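Local structure of voltage-sensor containing phosphatase (Ciona intestinalis, 3V0D) at residues L141-K146 against G183-I188. The protein probably dephosphorylates phosphoinositide lipids under the control of a voltage sensor, through a PTEN-like unit of phosphatase and C2 domains. The protein carries 1 engineered substitution. Residues are numbered along the deposited sequence; the frame is centred on the assembly and turned at random.
With PO4 (phosphate ion), chain D.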
loop_
_atom_site.group_PDB
_atom_site.type_symbol
_atom_site.label_atom_id
_atom_site.label_comp_id
_atom_site.label_asym_id
_atom_site.label_seq_id
_atom_site.Cartn_x
_atom_site.Cartn_y
_atom_site.Cartn_z
ATOM N N LEU A 141 10.395 -3.385 -11.018
ATOM C CA LEU A 141 11.735 -3.944 -10.999
ATOM C C LEU A 141 11.726 -5.458 -10.959
ATOM O O LEU A 141 12.602 -6.094 -11.549
ATOM C CB LEU A 141 12.539 -3.363 -9.842
ATOM C CG LEU A 141 12.826 -1.880 -9.957
ATOM C CD1 LEU A 141 13.409 -1.351 -8.648
ATOM C CD2 LEU A 141 13.712 -1.559 -11.194
ATOM N N LEU A 142 10.735 -6.044 -10.282
ATOM C CA LEU A 142 10.526 -7.485 -10.318
ATOM C C LEU A 142 10.135 -7.929 -11.725
ATOM O O LEU A 142 10.659 -8.913 -12.257
ATOM C CB LEU A 142 9.420 -7.908 -9.352
ATOM C CG LEU A 142 9.744 -7.875 -7.876
ATOM C CD1 LEU A 142 8.484 -8.128 -7.054
ATOM C CD2 LEU A 142 10.853 -8.875 -7.536
ATOM N N GLU A 143 9.173 -7.232 -12.331
ATOM C CA GLU A 143 8.746 -7.584 -13.701
ATOM C C GLU A 143 9.925 -7.534 -14.673
ATOM O O GLU A 143 10.056 -8.398 -15.545
ATOM C CB GLU A 143 7.654 -6.630 -14.174
ATOM C CG GLU A 143 7.239 -6.929 -15.624
ATOM C CD GLU A 143 6.725 -8.343 -15.848
ATOM O OE1 GLU A 143 6.766 -8.821 -17.013
ATOM O OE2 GLU A 143 6.293 -8.980 -14.871
ATOM N N ASP A 144 10.772 -6.525 -14.525
ATOM C CA ASP A 144 11.876 -6.307 -15.429
ATOM C C ASP A 144 13.050 -7.222 -15.134
ATOM O O ASP A 144 14.020 -7.218 -15.870
ATOM C CB ASP A 144 12.308 -4.838 -15.331
ATOM C CG ASP A 144 13.018 -4.334 -16.576
ATOM O OD1 ASP A 144 13.913 -3.484 -16.402
ATOM O OD2 ASP A 144 12.677 -4.773 -17.708
ATOM N N GLY A 145 12.990 -8.002 -14.061
ATOM C CA GLY A 145 13.977 -9.040 -13.783
ATOM C C GLY A 145 15.219 -8.599 -13.045
ATOM O O GLY A 145 16.103 -9.402 -12.854
ATOM N N LYS A 146 15.275 -7.339 -12.621
ATOM C CA LYS A 146 16.437 -6.843 -11.883
ATOM C C LYS A 146 16.588 -7.519 -10.526
ATOM O O LYS A 146 17.715 -7.676 -10.020
ATOM C CB LYS A 146 16.376 -5.316 -11.761
ATOM C CG LYS A 146 16.821 -4.681 -13.112
ATOM C CD LYS A 146 16.600 -3.213 -13.278
ATOM C CE LYS A 146 17.240 -2.731 -14.583
ATOM N NZ LYS A 146 16.809 -3.454 -15.808
ATOM N N GLY A 183 4.697 -8.328 -2.548
ATOM C CA GLY A 183 4.806 -9.774 -2.391
ATOM C C GLY A 183 3.752 -10.519 -3.180
ATOM O O GLY A 183 4.035 -11.562 -3.777
ATOM N N TYR A 184 2.523 -10.006 -3.199
ATOM C CA TYR A 184 1.489 -10.585 -4.032
ATOM C C TYR A 184 1.901 -10.577 -5.506
ATOM O O TYR A 184 1.680 -11.569 -6.225
ATOM C CB TYR A 184 0.191 -9.818 -3.896
ATOM C CG TYR A 184 -0.627 -10.029 -2.630
ATOM C CD1 TYR A 184 -1.691 -9.169 -2.369
ATOM C CD2 TYR A 184 -0.400 -11.075 -1.726
ATOM C CE1 TYR A 184 -2.544 -9.372 -1.295
ATOM C CE2 TYR A 184 -1.247 -11.284 -0.636
ATOM C CZ TYR A 184 -2.344 -10.445 -0.447
ATOM O OH TYR A 184 -3.231 -10.623 0.592
ATOM N N PHE A 185 2.479 -9.468 -5.982
ATOM C CA PHE A 185 2.935 -9.426 -7.357
ATOM C C PHE A 185 4.015 -10.485 -7.626
ATOM O O PHE A 185 3.979 -11.167 -8.646
ATOM C CB PHE A 185 3.408 -8.022 -7.747
ATOM C CG PHE A 185 3.812 -7.974 -9.188
ATOM C CD1 PHE A 185 2.868 -8.155 -10.198
ATOM C CD2 PHE A 185 5.154 -7.855 -9.549
ATOM C CE1 PHE A 185 3.263 -8.238 -11.536
ATOM C CE2 PHE A 185 5.532 -7.901 -10.880
ATOM C CZ PHE A 185 4.600 -8.079 -11.872
ATOM N N GLU A 186 4.964 -10.620 -6.712
ATOM C CA GLU A 186 5.974 -11.666 -6.847
ATOM C C GLU A 186 5.319 -13.040 -6.993
ATOM O O GLU A 186 5.717 -13.844 -7.850
ATOM C CB GLU A 186 6.906 -11.633 -5.643
ATOM C CG GLU A 186 7.990 -12.725 -5.683
ATOM C CD GLU A 186 8.817 -12.858 -4.409
ATOM O OE1 GLU A 186 8.833 -11.950 -3.577
ATOM O OE2 GLU A 186 9.501 -13.898 -4.258
ATOM N N LYS A 187 4.318 -13.314 -6.155
ATOM C CA LYS A 187 3.622 -14.598 -6.197
ATOM C C LYS A 187 2.872 -14.783 -7.513
ATOM O O LYS A 187 2.827 -15.901 -8.065
ATOM C CB LYS A 187 2.658 -14.725 -5.014
ATOM C CG LYS A 187 1.973 -16.083 -4.900
ATOM C CD LYS A 187 1.281 -16.293 -3.559
ATOM C CE LYS A 187 2.283 -16.390 -2.412
ATOM N NZ LYS A 187 3.313 -17.457 -2.641
ATOM N N ILE A 188 2.254 -13.720 -8.016
ATOM C CA ILE A 188 1.557 -13.773 -9.293
ATOM C C ILE A 188 2.531 -14.116 -10.436
ATOM O O ILE A 188 2.246 -14.976 -11.280
ATOM C CB ILE A 188 0.815 -12.455 -9.527
ATOM C CG1 ILE A 188 -0.418 -12.446 -8.637
ATOM C CG2 ILE A 188 0.445 -12.264 -11.008
ATOM C CD1 ILE A 188 -1.096 -11.105 -8.494
HETATM P P PO4 D . 17.972 -0.826 -18.421
HETATM O O1 PO4 D . 16.809 -1.292 -19.264
HETATM O O2 PO4 D . 19.050 -0.394 -19.397
HETATM O O3 PO4 D . 17.482 0.356 -17.610
HETATM O O4 PO4 D . 18.452 -1.938 -17.546
#
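F185 reaches across from helix 176-191 and meets the last turn of helix 131-143 with the edge of its ring. L142 and F185 point at one another and run alongside, antiparallel. L142 CD1 lies near the ring plane, 4.2 Å from F185 CD2. The same methyl is 4.1 Å from E186 CB, so it touches two successive residues of the facing helix. E143 N also lies in the ring plane, 4.0 Å from F185 CE2. The E143 side chain crosses the ring at about a right angle, and its OE2 comes to 3.6 Å from F185 CZ, again at the edge. A bend at chi2 (59°) brings the acid back to this rim. E143 OE1 forms a salt bridge with K111 of helix 100-115. E186 OE1 accepts a hydrogen bond from A150 N at the start of helix 150-161, and K190 pairs with E186 OE2. G145, at positive phi, ends the last turn in a Schellman motif. K146 NZ forms a salt bridge with D144 OD1 (3.0 Å), from above the carboxylate plane, and hydrogen-bonds O4 of a phosphate ion (2.8 Å), as does H33 ND1. The contact is helix packing within the tensin-type phosphatase domain. Helix 100-115 covers F185 through L103 and L104, and helix 150-161 meets L142 through A153. Y184 OH hydrogen-bonds N295 N at the end of strand 290-295, joining helix 176-191 to the C2 domain.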